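Local coordinates for protein beta-n-acetylhexosaminidase (Streptococcus pneumoniae, PDB 4AZI) that probably removes terminal beta-linked N-acetylhexosamine residues from glycans, as a family 20 glycoside hydrolase catalytic module with a TIM-barrel fold, at residues A138-L150 with Y184-L197. The protein carries 2 engineered substitutions. Sequence-based numbering, arbitrary orientation.
Sequences AHFDKVSKTTMDL and YANDATSAQGWYYL. With EDO (1,2-ethanediol), chain F.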
loop_
_atom_site.group_PDB
_atom_site.type_symbol
_atom_site.label_atom_id
_atom_site.label_comp_id
_atom_site.label_asym_id
_atom_site.label_seq_id
_atom_site.Cartn_x
_atom_site.Cartn_y
_atom_site.Cartn_z
ATOM N N ALA A 138 6.174 -19.475 -12.908
ATOM C CA ALA A 138 5.037 -20.372 -12.970
ATOM C C ALA A 138 4.727 -20.615 -14.441
ATOM O O ALA A 138 4.940 -19.740 -15.289
ATOM C CB ALA A 138 3.837 -19.771 -12.259
ATOM N N HIS A 139 4.228 -21.804 -14.730
ATOM C CA HIS A 139 3.999 -22.270 -16.087
ATOM C C HIS A 139 2.686 -23.011 -16.128
ATOM O O HIS A 139 2.569 -24.121 -15.599
ATOM C CB HIS A 139 5.191 -23.144 -16.489
ATOM C CG HIS A 139 5.090 -23.771 -17.862
ATOM N ND1 HIS A 139 5.982 -24.685 -18.297
ATOM C CD2 HIS A 139 4.175 -23.595 -18.894
ATOM C CE1 HIS A 139 5.659 -25.071 -19.539
ATOM N NE2 HIS A 139 4.557 -24.403 -19.908
ATOM N N PHE A 140 1.681 -22.374 -16.728
ATOM C CA PHE A 140 0.347 -22.966 -16.880
ATOM C C PHE A 140 -0.052 -22.986 -18.364
ATOM O O PHE A 140 0.521 -23.760 -19.129
ATOM C CB PHE A 140 -0.686 -22.240 -16.000
ATOM C CG PHE A 140 -0.421 -22.366 -14.517
ATOM C CD1 PHE A 140 -0.582 -23.588 -13.866
ATOM C CD2 PHE A 140 -0.009 -21.268 -13.772
ATOM C CE1 PHE A 140 -0.334 -23.712 -12.507
ATOM C CE2 PHE A 140 0.242 -21.388 -12.406
ATOM C CZ PHE A 140 0.077 -22.610 -11.777
ATOM N N ASP A 141 -1.006 -22.145 -18.771
ATOM C CA ASP A 141 -1.394 -22.012 -20.184
ATOM C C ASP A 141 -0.237 -21.528 -21.043
ATOM O O ASP A 141 -0.207 -21.755 -22.255
ATOM C CB ASP A 141 -2.534 -21.012 -20.348
ATOM C CG ASP A 141 -3.840 -21.501 -19.778
ATOM O OD1 ASP A 141 -3.893 -22.616 -19.210
ATOM O OD2 ASP A 141 -4.819 -20.746 -19.898
ATOM N N LYS A 142 0.675 -20.807 -20.400
ATOM C CA LYS A 142 1.944 -20.392 -20.980
ATOM C C LYS A 142 2.903 -20.102 -19.839
ATOM O O LYS A 142 2.520 -20.178 -18.665
ATOM C CB LYS A 142 1.776 -19.157 -21.865
ATOM C CG LYS A 142 1.241 -17.915 -21.169
ATOM C CD LYS A 142 1.601 -16.672 -21.971
ATOM C CE LYS A 142 0.816 -15.468 -21.489
ATOM N NZ LYS A 142 1.355 -14.179 -22.007
ATOM N N VAL A 143 4.147 -19.784 -20.182
ATOM C CA VAL A 143 5.111 -19.335 -19.189
ATOM C C VAL A 143 4.717 -17.937 -18.730
ATOM O O VAL A 143 4.586 -17.018 -19.541
ATOM C CB VAL A 143 6.553 -19.374 -19.734
ATOM C CG1 VAL A 143 7.534 -18.794 -18.722
ATOM C CG2 VAL A 143 6.934 -20.808 -20.089
ATOM N N SER A 144 4.490 -17.794 -17.427
ATOM C CA SER A 144 4.070 -16.511 -16.866
ATOM C C SER A 144 5.204 -15.499 -16.905
ATOM O O SER A 144 6.378 -15.848 -16.752
ATOM C CB SER A 144 3.574 -16.680 -15.426
ATOM O OG SER A 144 3.376 -15.415 -14.820
ATOM N N LYS A 145 4.843 -14.240 -17.108
ATOM C CA LYS A 145 5.812 -13.159 -17.005
ATOM C C LYS A 145 5.735 -12.453 -15.658
ATOM O O LYS A 145 6.548 -11.571 -15.376
ATOM C CB LYS A 145 5.620 -12.155 -18.133
ATOM C CG LYS A 145 5.958 -12.736 -19.494
ATOM C CD LYS A 145 6.691 -11.709 -20.337
ATOM C CE LYS A 145 7.824 -12.379 -21.094
ATOM N NZ LYS A 145 9.015 -12.642 -20.241
ATOM N N THR A 146 4.773 -12.846 -14.826
ATOM C CA THR A 146 4.480 -12.099 -13.595
ATOM C C THR A 146 4.708 -12.879 -12.322
ATOM O O THR A 146 4.937 -12.286 -11.269
ATOM C CB THR A 146 3.016 -11.591 -13.553
ATOM O OG1 THR A 146 2.114 -12.701 -13.460
ATOM C CG2 THR A 146 2.689 -10.763 -14.786
ATOM N N THR A 147 4.640 -14.205 -12.424
ATOM C CA THR A 147 4.435 -15.058 -11.258
ATOM C C THR A 147 5.484 -16.153 -11.079
ATOM O O THR A 147 5.954 -16.747 -12.055
ATOM C CB THR A 147 3.027 -15.677 -11.320
ATOM O OG1 THR A 147 2.054 -14.628 -11.197
ATOM C CG2 THR A 147 2.816 -16.683 -10.223
ATOM N N MET A 148 5.829 -16.414 -9.819
ATOM C CA MET A 148 6.820 -17.421 -9.466
ATOM C C MET A 148 6.220 -18.822 -9.310
ATOM O O MET A 148 5.110 -18.981 -8.792
ATOM C CB MET A 148 7.543 -17.006 -8.182
ATOM C CG MET A 148 8.379 -18.094 -7.520
ATOM S SD MET A 148 9.407 -17.499 -6.166
ATOM C CE MET A 148 8.200 -16.718 -5.092
ATOM N N ASP A 149 6.983 -19.821 -9.758
ATOM C CA ASP A 149 6.669 -21.242 -9.596
ATOM C C ASP A 149 6.871 -21.661 -8.141
ATOM O O ASP A 149 7.989 -21.638 -7.628
ATOM C CB ASP A 149 7.562 -22.074 -10.537
ATOM C CG ASP A 149 7.439 -23.583 -10.314
ATOM O OD1 ASP A 149 6.505 -24.043 -9.623
ATOM O OD2 ASP A 149 8.297 -24.320 -10.850
ATOM N N LEU A 150 5.784 -22.052 -7.484
ATOM C CA LEU A 150 5.811 -22.408 -6.058
ATOM C C LEU A 150 6.560 -23.707 -5.743
ATOM O O LEU A 150 6.846 -24.004 -4.577
ATOM C CB LEU A 150 4.386 -22.468 -5.502
ATOM C CG LEU A 150 3.588 -21.161 -5.499
ATOM C CD1 LEU A 150 2.156 -21.440 -5.092
ATOM C CD2 LEU A 150 4.230 -20.116 -4.595
ATOM N N TYR A 184 -2.650 -14.236 -8.561
ATOM C CA TYR A 184 -1.588 -15.193 -8.858
ATOM C C TYR A 184 -1.676 -15.635 -10.322
ATOM O O TYR A 184 -2.717 -16.162 -10.742
ATOM C CB TYR A 184 -1.692 -16.425 -7.935
ATOM C CG TYR A 184 -0.572 -17.423 -8.144
ATOM C CD1 TYR A 184 0.627 -17.313 -7.435
ATOM C CD2 TYR A 184 -0.704 -18.466 -9.069
ATOM C CE1 TYR A 184 1.664 -18.217 -7.638
ATOM C CE2 TYR A 184 0.326 -19.372 -9.282
ATOM C CZ TYR A 184 1.504 -19.249 -8.563
ATOM O OH TYR A 184 2.531 -20.142 -8.778
ATOM N N ALA A 185 -0.595 -15.411 -11.084
ATOM C CA ALA A 185 -0.470 -15.895 -12.470
ATOM C C ALA A 185 -1.617 -15.484 -13.391
ATOM O O ALA A 185 -1.958 -16.216 -14.329
ATOM C CB ALA A 185 -0.288 -17.417 -12.503
ATOM N N ASN A 186 -2.204 -14.315 -13.151
ATOM C CA ASN A 186 -3.326 -13.896 -13.982
ATOM C C ASN A 186 -2.991 -13.924 -15.478
ATOM O O ASN A 186 -3.839 -14.259 -16.298
ATOM C CB ASN A 186 -3.898 -12.540 -13.553
ATOM C CG ASN A 186 -2.868 -11.425 -13.534
ATOM O OD1 ASN A 186 -1.667 -11.640 -13.729
ATOM N ND2 ASN A 186 -3.341 -10.211 -13.269
ATOM N N ASP A 187 -1.738 -13.619 -15.805
ATOM C CA ASP A 187 -1.293 -13.524 -17.195
ATOM C C ASP A 187 -1.195 -14.876 -17.899
ATOM O O ASP A 187 -1.145 -14.936 -19.129
ATOM C CB ASP A 187 0.046 -12.778 -17.273
ATOM C CG ASP A 187 1.227 -13.620 -16.817
ATOM O OD1 ASP A 187 1.196 -14.209 -15.704
ATOM O OD2 ASP A 187 2.208 -13.681 -17.579
ATOM N N ALA A 188 -1.177 -15.953 -17.119
ATOM C CA ALA A 188 -0.913 -17.290 -17.637
ATOM C C ALA A 188 -2.091 -18.231 -17.440
ATOM O O ALA A 188 -1.987 -19.409 -17.743
ATOM C CB ALA A 188 0.334 -17.867 -16.974
ATOM N N THR A 189 -3.204 -17.707 -16.920
ATOM C CA THR A 189 -4.382 -18.519 -16.616
ATOM C C THR A 189 -5.685 -17.802 -16.971
ATOM O O THR A 189 -6.750 -18.231 -16.549
ATOM C CB THR A 189 -4.454 -18.856 -15.111
ATOM O OG1 THR A 189 -4.564 -17.639 -14.362
ATOM C CG2 THR A 189 -3.224 -19.651 -14.644
ATOM N N SER A 190 -5.590 -16.721 -17.746
ATOM C CA SER A 190 -6.701 -15.772 -17.977
ATOM C C SER A 190 -7.428 -15.378 -16.689
ATOM O O SER A 190 -8.654 -15.445 -16.598
ATOM C CB SER A 190 -7.680 -16.260 -19.053
ATOM O OG SER A 190 -6.984 -16.788 -20.164
ATOM N N ALA A 191 -6.640 -14.959 -15.700
ATOM C CA ALA A 191 -7.151 -14.479 -14.422
ATOM C C ALA A 191 -7.995 -15.533 -13.709
ATOM O O ALA A 191 -9.087 -15.234 -13.230
ATOM C CB ALA A 191 -7.920 -13.165 -14.589
ATOM N N GLN A 192 -7.475 -16.763 -13.670
ATOM C CA GLN A 192 -8.078 -17.867 -12.918
ATOM C C GLN A 192 -7.025 -18.558 -12.059
ATOM O O GLN A 192 -7.099 -19.766 -11.817
ATOM C CB GLN A 192 -8.727 -18.880 -13.869
ATOM C CG GLN A 192 -9.683 -18.270 -14.885
ATOM C CD GLN A 192 -10.113 -19.278 -15.932
ATOM O OE1 GLN A 192 -9.601 -19.279 -17.054
ATOM N NE2 GLN A 192 -11.027 -20.171 -15.556
ATOM N N GLY A 193 -6.057 -17.779 -11.582
ATOM C CA GLY A 193 -4.916 -18.298 -10.825
ATOM C C GLY A 193 -5.239 -19.279 -9.718
ATOM O O GLY A 193 -4.606 -20.321 -9.613
ATOM N N TRP A 194 -6.235 -18.955 -8.898
ATOM C CA TRP A 194 -6.584 -19.783 -7.732
ATOM C C TRP A 194 -7.197 -21.099 -8.116
ATOM O O TRP A 194 -6.890 -22.144 -7.517
ATOM C CB TRP A 194 -7.478 -18.997 -6.767
ATOM C CG TRP A 194 -6.909 -17.618 -6.542
ATOM C CD1 TRP A 194 -7.403 -16.399 -7.000
ATOM C CD2 TRP A 194 -5.648 -17.292 -5.886
ATOM N NE1 TRP A 194 -6.565 -15.363 -6.643
ATOM C CE2 TRP A 194 -5.500 -15.832 -5.971
ATOM C CE3 TRP A 194 -4.673 -18.031 -5.232
ATOM C CZ2 TRP A 194 -4.418 -15.173 -5.421
ATOM C CZ3 TRP A 194 -3.582 -17.350 -4.681
ATOM C CH2 TRP A 194 -3.459 -15.956 -4.784
ATOM N N TYR A 195 -8.070 -21.064 -9.116
ATOM C CA TYR A 195 -8.610 -22.274 -9.714
ATOM C C TYR A 195 -7.474 -23.184 -10.222
ATOM O O TYR A 195 -7.507 -24.386 -9.995
ATOM C CB TYR A 195 -9.620 -21.925 -10.818
ATOM C CG TYR A 195 -10.293 -23.124 -11.458
ATOM C CD1 TYR A 195 -11.114 -23.975 -10.716
ATOM C CD2 TYR A 195 -10.113 -23.399 -12.810
ATOM C CE1 TYR A 195 -11.730 -25.076 -11.306
ATOM C CE2 TYR A 195 -10.718 -24.494 -13.406
ATOM C CZ TYR A 195 -11.519 -25.331 -12.650
ATOM O OH TYR A 195 -12.114 -26.406 -13.257
ATOM N N TYR A 196 -6.451 -22.613 -10.855
ATOM C CA TYR A 196 -5.314 -23.410 -11.361
ATOM C C TYR A 196 -4.457 -24.015 -10.247
ATOM O O TYR A 196 -4.055 -25.181 -10.338
ATOM C CB TYR A 196 -4.436 -22.603 -12.315
ATOM C CG TYR A 196 -4.943 -22.519 -13.739
ATOM C CD1 TYR A 196 -6.162 -21.902 -14.038
ATOM C CD2 TYR A 196 -4.186 -23.022 -14.795
ATOM C CE1 TYR A 196 -6.617 -21.811 -15.347
ATOM C CE2 TYR A 196 -4.630 -22.922 -16.110
ATOM C CZ TYR A 196 -5.845 -22.319 -16.376
ATOM O OH TYR A 196 -6.296 -22.216 -17.672
ATOM N N LEU A 197 -4.199 -23.238 -9.192
ATOM C CA LEU A 197 -3.523 -23.758 -8.006
ATOM C C LEU A 197 -4.241 -24.967 -7.404
ATOM O O LEU A 197 -3.603 -25.985 -7.133
ATOM C CB LEU A 197 -3.350 -22.675 -6.934
ATOM C CG LEU A 197 -2.253 -21.619 -7.119
ATOM C CD1 LEU A 197 -2.312 -20.656 -5.949
ATOM C CD2 LEU A 197 -0.870 -22.253 -7.211
HETATM C C1 EDO F . -5.065 -6.609 -13.900
HETATM O O1 EDO F . -5.729 -6.219 -12.692
HETATM C C2 EDO F . -3.561 -6.373 -13.760
HETATM O O2 EDO F . -3.002 -7.338 -12.867
HETATM O O HOH W 1 -7.405 -19.368 -19.511
HETATM O O HOH W 2 2.225 -12.516 -19.935
HETATM O O HOH W 3 0.343 -11.464 -11.197
HETATM O O HOH W 4 3.317 -22.680 -8.860
#
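In this family 20 TIM barrel, the loop following barrel strand 176-180, which supplies Ala191 to the inhibitor pocket, packs against short strands of the excursion that follows strand 110-117. The carboxylate of Asp187 in the first loop is gripped by Ser144, Lys145 and Thr146 in the second. Ser144 OG donates to the syn lone pair of Asp187 OD1 at 2.6 Å, and Thr146 OG1 reaches the same oxygen from above the carboxylate plane. Lys145 N gives an almost straight bond (175°) to Asp187 OD2, 2.7 Å away, where a water also links Lys142 NZ. Ser144 OG in turn accepts from the backbone N of Thr146 and Thr147, closing an ST turn and an ST motif. Thr147 OG1 accepts a bent bond from Ala185 N (2.8 Å). With its methyl anti to the backbone N, Thr147 lays CG2 over one face of the Tyr184 ring in a CH-pi contact, 3.4 Å from the centroid; Leu197 CD1 covers the opposite face. Tyr184 OH lies 2.8 Å from Met148 O, a weak bond whose proton has another acceptor within reach, and shares a water with Leu150 N. At the far end the Phe140 ring presses CE2 against the rim of Tyr184 and forms an offset edge-to-face pair with Tyr196, whose edge turns toward the Phe140 face, planes 75° apart. Beyond it, Tyr196 OH donates to Asp141 OD1 (2.9 Å) and Asp141 N to Ala188 O (3.1 Å). Three donors from consecutive residues should fix the rotation of the Asp187 carboxylate and probably stabilise its negative charge, tying the turn before Ala191 to the neighbouring loop.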